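Local coordinates for aac(6')-Ii (Enterococcus faecium, PDB 1N71), which acetylates aminoglycoside antibiotics at the 6'-amino group, using acetyl-coenzyme A as the acetyl donor, and so confers antibiotic resistance, at the interface of chains A and B. Numbering follows the deposited sequence. Chains: chain A/B, aac(6')-Ii.

The interface of chains A and B. Residues chain A 130, 133, 154-157, 170; chain B 130, 133, 154-157, 159, 170.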
loop_
_atom_site.group_PDB
_atom_site.type_symbol
_atom_site.label_atom_id
_atom_site.label_comp_id
_atom_site.label_asym_id
_atom_site.label_seq_id
_atom_site.Cartn_x
_atom_site.Cartn_y
_atom_site.Cartn_z
ATOM N N PHE A 130 -5.532 3.711 -17.794
ATOM C CA PHE A 130 -4.687 4.888 -17.794
ATOM C C PHE A 130 -5.163 6.095 -18.599
ATOM O O PHE A 130 -4.747 7.226 -18.322
ATOM C CB PHE A 130 -3.262 4.465 -18.155
ATOM C CG PHE A 130 -2.669 3.501 -17.156
ATOM C CD1 PHE A 130 -2.460 3.896 -15.835
ATOM C CD2 PHE A 130 -2.393 2.187 -17.509
ATOM C CE1 PHE A 130 -1.989 2.993 -14.875
ATOM C CE2 PHE A 130 -1.923 1.273 -16.562
ATOM C CZ PHE A 130 -1.722 1.677 -15.240
ATOM N N VAL A 133 -7.191 7.768 -16.083
ATOM C CA VAL A 133 -6.335 8.416 -15.094
ATOM C C VAL A 133 -5.818 9.737 -15.656
ATOM O O VAL A 133 -5.871 10.768 -14.986
ATOM C CB VAL A 133 -5.119 7.531 -14.725
ATOM C CG1 VAL A 133 -4.122 8.331 -13.895
ATOM C CG2 VAL A 133 -5.581 6.314 -13.941
ATOM N N ILE A 154 -0.862 11.110 -10.148
ATOM C CA ILE A 154 -1.590 9.856 -9.999
ATOM C C ILE A 154 -0.771 8.827 -10.764
ATOM O O ILE A 154 -0.556 8.969 -11.972
ATOM C CB ILE A 154 -3.006 9.921 -10.612
ATOM C CG1 ILE A 154 -3.842 10.979 -9.878
ATOM C CG2 ILE A 154 -3.671 8.532 -10.523
ATOM C CD1 ILE A 154 -5.226 11.240 -10.497
ATOM N N VAL A 155 -0.309 7.799 -10.060
ATOM C CA VAL A 155 0.505 6.754 -10.667
ATOM C C VAL A 155 -0.183 5.399 -10.649
ATOM O O VAL A 155 0.400 4.393 -11.048
ATOM C CB VAL A 155 1.849 6.607 -9.947
ATOM C CG1 VAL A 155 2.681 7.868 -10.138
ATOM C CG2 VAL A 155 1.616 6.340 -8.461
ATOM N N GLY A 156 -1.419 5.363 -10.175
ATOM C CA GLY A 156 -2.126 4.098 -10.155
ATOM C C GLY A 156 -3.494 4.202 -9.527
ATOM O O GLY A 156 -3.821 5.209 -8.896
ATOM N N VAL A 157 -4.294 3.158 -9.712
ATOM C CA VAL A 157 -5.632 3.087 -9.146
ATOM C C VAL A 157 -5.907 1.656 -8.710
ATOM O O VAL A 157 -5.340 0.711 -9.252
ATOM C CB VAL A 157 -6.738 3.499 -10.164
ATOM C CG1 VAL A 157 -6.618 4.984 -10.501
ATOM C CG2 VAL A 157 -6.642 2.639 -11.428
ATOM N N TRP A 170 -3.895 6.079 -6.242
ATOM C CA TRP A 170 -2.515 6.144 -5.761
ATOM C C TRP A 170 -1.758 7.308 -6.391
ATOM O O TRP A 170 -1.708 7.436 -7.612
ATOM C CB TRP A 170 -1.764 4.846 -6.083
ATOM C CG TRP A 170 -2.038 3.708 -5.155
ATOM C CD1 TRP A 170 -1.890 3.699 -3.794
ATOM C CD2 TRP A 170 -2.434 2.380 -5.522
ATOM N NE1 TRP A 170 -2.161 2.447 -3.295
ATOM C CE2 TRP A 170 -2.498 1.618 -4.334
ATOM C CE3 TRP A 170 -2.736 1.759 -6.742
ATOM C CZ2 TRP A 170 -2.853 0.265 -4.327
ATOM C CZ3 TRP A 170 -3.089 0.410 -6.737
ATOM C CH2 TRP A 170 -3.144 -0.321 -5.534
ATOM N N PHE B 130 2.891 5.816 -18.219
ATOM C CA PHE B 130 1.948 4.821 -18.709
ATOM C C PHE B 130 2.312 4.202 -20.058
ATOM O O PHE B 130 1.841 3.110 -20.385
ATOM C CB PHE B 130 0.543 5.419 -18.712
ATOM C CG PHE B 130 0.143 5.984 -17.374
ATOM C CD1 PHE B 130 0.448 5.296 -16.201
ATOM C CD2 PHE B 130 -0.499 7.211 -17.280
ATOM C CE1 PHE B 130 0.123 5.826 -14.950
ATOM C CE2 PHE B 130 -0.830 7.752 -16.029
ATOM C CZ PHE B 130 -0.516 7.057 -14.866
ATOM N N VAL B 133 4.562 1.430 -18.934
ATOM C CA VAL B 133 3.771 0.385 -18.289
ATOM C C VAL B 133 3.051 -0.434 -19.358
ATOM O O VAL B 133 2.951 -1.655 -19.263
ATOM C CB VAL B 133 2.701 0.983 -17.337
ATOM C CG1 VAL B 133 1.737 -0.112 -16.884
ATOM C CG2 VAL B 133 3.374 1.627 -16.123
ATOM N N ILE B 154 -1.668 -4.890 -14.376
ATOM C CA ILE B 154 -0.880 -3.821 -13.783
ATOM C C ILE B 154 -1.794 -2.597 -13.773
ATOM O O ILE B 154 -2.255 -2.135 -14.828
ATOM C CB ILE B 154 0.381 -3.511 -14.604
ATOM C CG1 ILE B 154 1.290 -4.743 -14.648
ATOM C CG2 ILE B 154 1.133 -2.345 -13.975
ATOM C CD1 ILE B 154 2.457 -4.595 -15.610
ATOM N N VAL B 155 -2.082 -2.091 -12.579
ATOM C CA VAL B 155 -2.949 -0.930 -12.439
ATOM C C VAL B 155 -2.209 0.284 -11.880
ATOM O O VAL B 155 -2.800 1.344 -11.664
ATOM C CB VAL B 155 -4.161 -1.245 -11.540
ATOM C CG1 VAL B 155 -5.110 -2.195 -12.268
ATOM C CG2 VAL B 155 -3.700 -1.873 -10.228
ATOM N N GLY B 156 -0.911 0.125 -11.652
ATOM C CA GLY B 156 -0.126 1.230 -11.145
ATOM C C GLY B 156 1.329 0.887 -10.913
ATOM O O GLY B 156 1.724 -0.276 -10.943
ATOM N N VAL B 157 2.136 1.919 -10.699
ATOM C CA VAL B 157 3.551 1.738 -10.422
ATOM C C VAL B 157 3.994 2.813 -9.442
ATOM O O VAL B 157 3.441 3.913 -9.423
ATOM C CB VAL B 157 4.415 1.862 -11.699
ATOM C CG1 VAL B 157 4.096 0.732 -12.651
ATOM C CG2 VAL B 157 4.171 3.217 -12.374
ATOM N N PRO B 159 7.262 4.714 -8.808
ATOM C CA PRO B 159 8.636 4.988 -9.238
ATOM C C PRO B 159 9.597 5.202 -8.073
ATOM O O PRO B 159 9.259 5.872 -7.095
ATOM C CB PRO B 159 8.491 6.254 -10.083
ATOM C CG PRO B 159 7.078 6.155 -10.615
ATOM C CD PRO B 159 6.325 5.693 -9.394
ATOM N N TRP B 170 2.143 -2.374 -9.018
ATOM C CA TRP B 170 0.848 -2.716 -8.430
ATOM C C TRP B 170 -0.028 -3.467 -9.418
ATOM O O TRP B 170 -0.226 -3.015 -10.548
ATOM C CB TRP B 170 0.104 -1.452 -7.992
ATOM C CG TRP B 170 0.492 -0.919 -6.648
ATOM C CD1 TRP B 170 0.483 -1.598 -5.463
ATOM C CD2 TRP B 170 0.878 0.427 -6.337
ATOM N NE1 TRP B 170 0.833 -0.757 -4.432
ATOM C CE2 TRP B 170 1.083 0.490 -4.941
ATOM C CE3 TRP B 170 1.068 1.584 -7.102
ATOM C CZ2 TRP B 170 1.472 1.671 -4.292
ATOM C CZ3 TRP B 170 1.455 2.761 -6.455
ATOM C CH2 TRP B 170 1.651 2.791 -5.063
#
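In this two-fold GNAT-superfamily pair, strands 153-158 of the two chains meet antiparallel at an A:Gly156–B:Gly156 bridge; that this pair is the biological dimer is plausible, but the structure alone does not show it. Two backbone hydrogen bonds frame the bridge: B:Val157 N gives to A:Val155 O at 3.0 Å, nearly straight (160° at H), and A:Val157 N to B:Val155 O at 3.1 Å, each donor lying above the carbonyl plane. Without side chains between them, A:Gly156 CA and B:Gly156 CA come to 3.6 Å.

Aromatic pairs pack closely on both flanks of this bridge. On one, the indoles of A:Trp170 and B:Trp170 overlap face on with planes 1° apart, running head to tail: the six-membered ring of A:Trp170 covers the five-membered ring of B:Trp170, centroids 3.8 Å apart. In both, CG lies beside the backbone N, anti to the carbonyl carbon, and chi1 and chi2 together turn the rings so. On the other, the A:Phe130 and B:Phe130 rings stack less regularly, tilted by 19°, with centroids 4.4 Å apart. A:Phe130 CD1 stands over the rim of the B:Phe130 face, 3.2 Å from B:Phe130 CD1. A:Val133 CG1, anti to its backbone N, meets B:Phe130 CZ at 3.9 Å; B:Val133 CG1 approaches CE2 of A:Phe130 at the same distance.

The looser margin lies at B:Pro159, of which the partner hides 5 Å², against 98 Å² of A:Phe130; B:Pro159 CD stays 4.3 Å from A:Val155 CG1.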